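Local structure of histone-lysine N-methyltransferase SETMAR (3F2K) at residues Y87-N91 and E188-Q192. The protein binds DNA through its mariner transposase domain, the part described here, which retains some nuclease activity, methylates histone H3 through its SET domain, and acts in double-strand break repair. Coordinates in Å, arbitrary orientation, origin at the centre of the assembly. Numbering follows the deposited sequence.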
loop_
_atom_site.group_PDB
_atom_site.type_symbol
_atom_site.label_atom_id
_atom_site.label_comp_id
_atom_site.label_asym_id
_atom_site.label_seq_id
_atom_site.Cartn_x
_atom_site.Cartn_y
_atom_site.Cartn_z
ATOM N N TYR A 87 -0.619 11.005 0.461
ATOM C CA TYR A 87 0.802 10.569 0.560
ATOM C C TYR A 87 1.569 11.559 1.406
ATOM O O TYR A 87 1.140 12.715 1.571
ATOM C CB TYR A 87 1.463 10.420 -0.823
ATOM C CG TYR A 87 1.551 11.702 -1.630
ATOM C CD1 TYR A 87 2.658 12.559 -1.531
ATOM C CD2 TYR A 87 0.550 12.028 -2.518
ATOM C CE1 TYR A 87 2.734 13.703 -2.311
ATOM C CE2 TYR A 87 0.599 13.194 -3.297
ATOM C CZ TYR A 87 1.672 14.013 -3.177
ATOM O OH TYR A 87 1.687 15.118 -3.981
ATOM N N SER A 88 2.710 11.153 1.939
ATOM C CA SER A 88 3.402 12.049 2.895
ATOM C C SER A 88 4.864 11.641 2.876
ATOM O O SER A 88 5.196 10.481 2.543
ATOM C CB SER A 88 2.831 11.936 4.322
ATOM O OG SER A 88 2.951 10.637 4.875
ATOM N N PHE A 89 5.718 12.589 3.206
ATOM C CA PHE A 89 7.164 12.313 3.251
ATOM C C PHE A 89 7.598 12.497 4.696
ATOM O O PHE A 89 7.069 13.367 5.376
ATOM C CB PHE A 89 7.895 13.293 2.339
ATOM C CG PHE A 89 7.531 13.115 0.907
ATOM C CD1 PHE A 89 8.254 12.242 0.108
ATOM C CD2 PHE A 89 6.451 13.784 0.359
ATOM C CE1 PHE A 89 7.902 12.049 -1.242
ATOM C CE2 PHE A 89 6.113 13.587 -1.000
ATOM C CZ PHE A 89 6.830 12.724 -1.766
ATOM N N LEU A 90 8.467 11.608 5.156
ATOM C CA LEU A 90 9.000 11.657 6.513
ATOM C C LEU A 90 10.005 12.798 6.569
ATOM O O LEU A 90 10.986 12.817 5.784
ATOM C CB LEU A 90 9.665 10.321 6.824
ATOM C CG LEU A 90 10.207 9.970 8.213
ATOM C CD1 LEU A 90 9.036 9.745 9.153
ATOM C CD2 LEU A 90 11.081 8.738 8.027
ATOM N N ASN A 91 9.707 13.744 7.459
ATOM C CA ASN A 91 10.398 15.035 7.636
ATOM C C ASN A 91 11.360 15.042 8.824
ATOM O O ASN A 91 11.228 14.244 9.775
ATOM C CB ASN A 91 9.392 16.179 7.869
ATOM C CG ASN A 91 8.406 16.346 6.734
ATOM O OD1 ASN A 91 7.209 16.471 6.977
ATOM N ND2 ASN A 91 8.896 16.346 5.499
ATOM N N GLU A 188 10.410 15.113 -3.734
ATOM C CA GLU A 188 8.951 15.342 -3.633
ATOM C C GLU A 188 8.275 15.809 -4.930
ATOM O O GLU A 188 7.162 15.360 -5.278
ATOM C CB GLU A 188 8.624 16.348 -2.537
ATOM C CG GLU A 188 8.978 15.883 -1.111
ATOM C CD GLU A 188 8.375 16.804 -0.051
ATOM O OE1 GLU A 188 8.743 16.667 1.143
ATOM O OE2 GLU A 188 7.520 17.660 -0.411
ATOM N N ASN A 189 8.907 16.768 -5.608
ATOM C CA ASN A 189 8.368 17.272 -6.865
ATOM C C ASN A 189 8.331 16.155 -7.916
ATOM O O ASN A 189 7.397 16.118 -8.699
ATOM C CB ASN A 189 9.189 18.446 -7.415
ATOM C CG ASN A 189 9.036 19.725 -6.600
ATOM O OD1 ASN A 189 8.034 19.945 -5.906
ATOM N ND2 ASN A 189 10.046 20.603 -6.709
ATOM N N ALA A 190 9.346 15.293 -7.962
ATOM C CA ALA A 190 9.339 14.174 -8.935
ATOM C C ALA A 190 8.222 13.125 -8.575
ATOM O O ALA A 190 7.487 12.642 -9.439
ATOM C CB ALA A 190 10.686 13.562 -9.025
ATOM N N PHE A 191 8.070 12.825 -7.279
ATOM C CA PHE A 191 6.954 11.975 -6.871
ATOM C C PHE A 191 5.605 12.599 -7.254
ATOM O O PHE A 191 4.685 11.924 -7.727
ATOM C CB PHE A 191 7.058 11.665 -5.358
ATOM C CG PHE A 191 6.013 10.740 -4.896
ATOM C CD1 PHE A 191 6.197 9.349 -5.037
ATOM C CD2 PHE A 191 4.791 11.237 -4.424
ATOM C CE1 PHE A 191 5.185 8.438 -4.633
ATOM C CE2 PHE A 191 3.772 10.341 -4.060
ATOM C CZ PHE A 191 3.971 8.958 -4.157
ATOM N N GLN A 192 5.461 13.907 -7.061
ATOM C CA GLN A 192 4.253 14.575 -7.449
ATOM C C GLN A 192 3.961 14.475 -8.945
ATOM O O GLN A 192 2.818 14.181 -9.336
ATOM C CB GLN A 192 4.262 16.043 -7.009
ATOM C CG GLN A 192 2.952 16.745 -7.320
ATOM C CD GLN A 192 2.795 18.003 -6.492
ATOM O OE1 GLN A 192 3.578 18.944 -6.640
ATOM N NE2 GLN A 192 1.767 18.037 -5.632
HETATM O O HOH W 1 6.907 17.014 3.404
#
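Three aromatic rings meet in a chain of two edge-to-face contacts, with Phe191 presenting its edge to one neighbour and its face to the other. The site belongs to the RNase H-like fold of the mariner transposase domain, where helix 184-196 packs on a face of the mixed sheet, over the outermost strand 83-89 and its neighbours. Helix and strand segments run nearly antiparallel (165°), their axes 10.7 Å apart at closest approach. Alternation along the strand turns Tyr87 and Phe89 toward the helix and Ser88 away, where its OG hydrogen-bonds Glu104. The edge of Phe191 meets the face of Tyr87 in a T-shaped pair (centroids 5.0 Å apart, planes at 60°), with Phe191 CE2 3.5 Å from Tyr87 CD1. Phe89 directs its edge at the face of Phe191 in an offset edge-to-face pair, centroids 5.6 Å apart and planes at 87°. Phe191, the buried member, also reaches Val75 and Ile77 of strand 72-80 and Ile42 of strand 34-43, so the cluster ties the helix to interior strands as well as the border; the magnesium ion bound by Asp38 and Asp130 lies about 14 Å from the Phe191 side chain. One turn earlier on the helix, the extended Glu188 side chain lays its CG over the Phe89 ring, a CH-pi contact 3.5 Å from the centroid. Polar links border the rings: Gln192 NE2 gives a weak hydrogen bond to Tyr87 OH (3.4 Å), and beyond Phe89 a water donates to Glu188 OE1 at 2.9 Å and accepts from Asn91 ND2 at 3.0 Å.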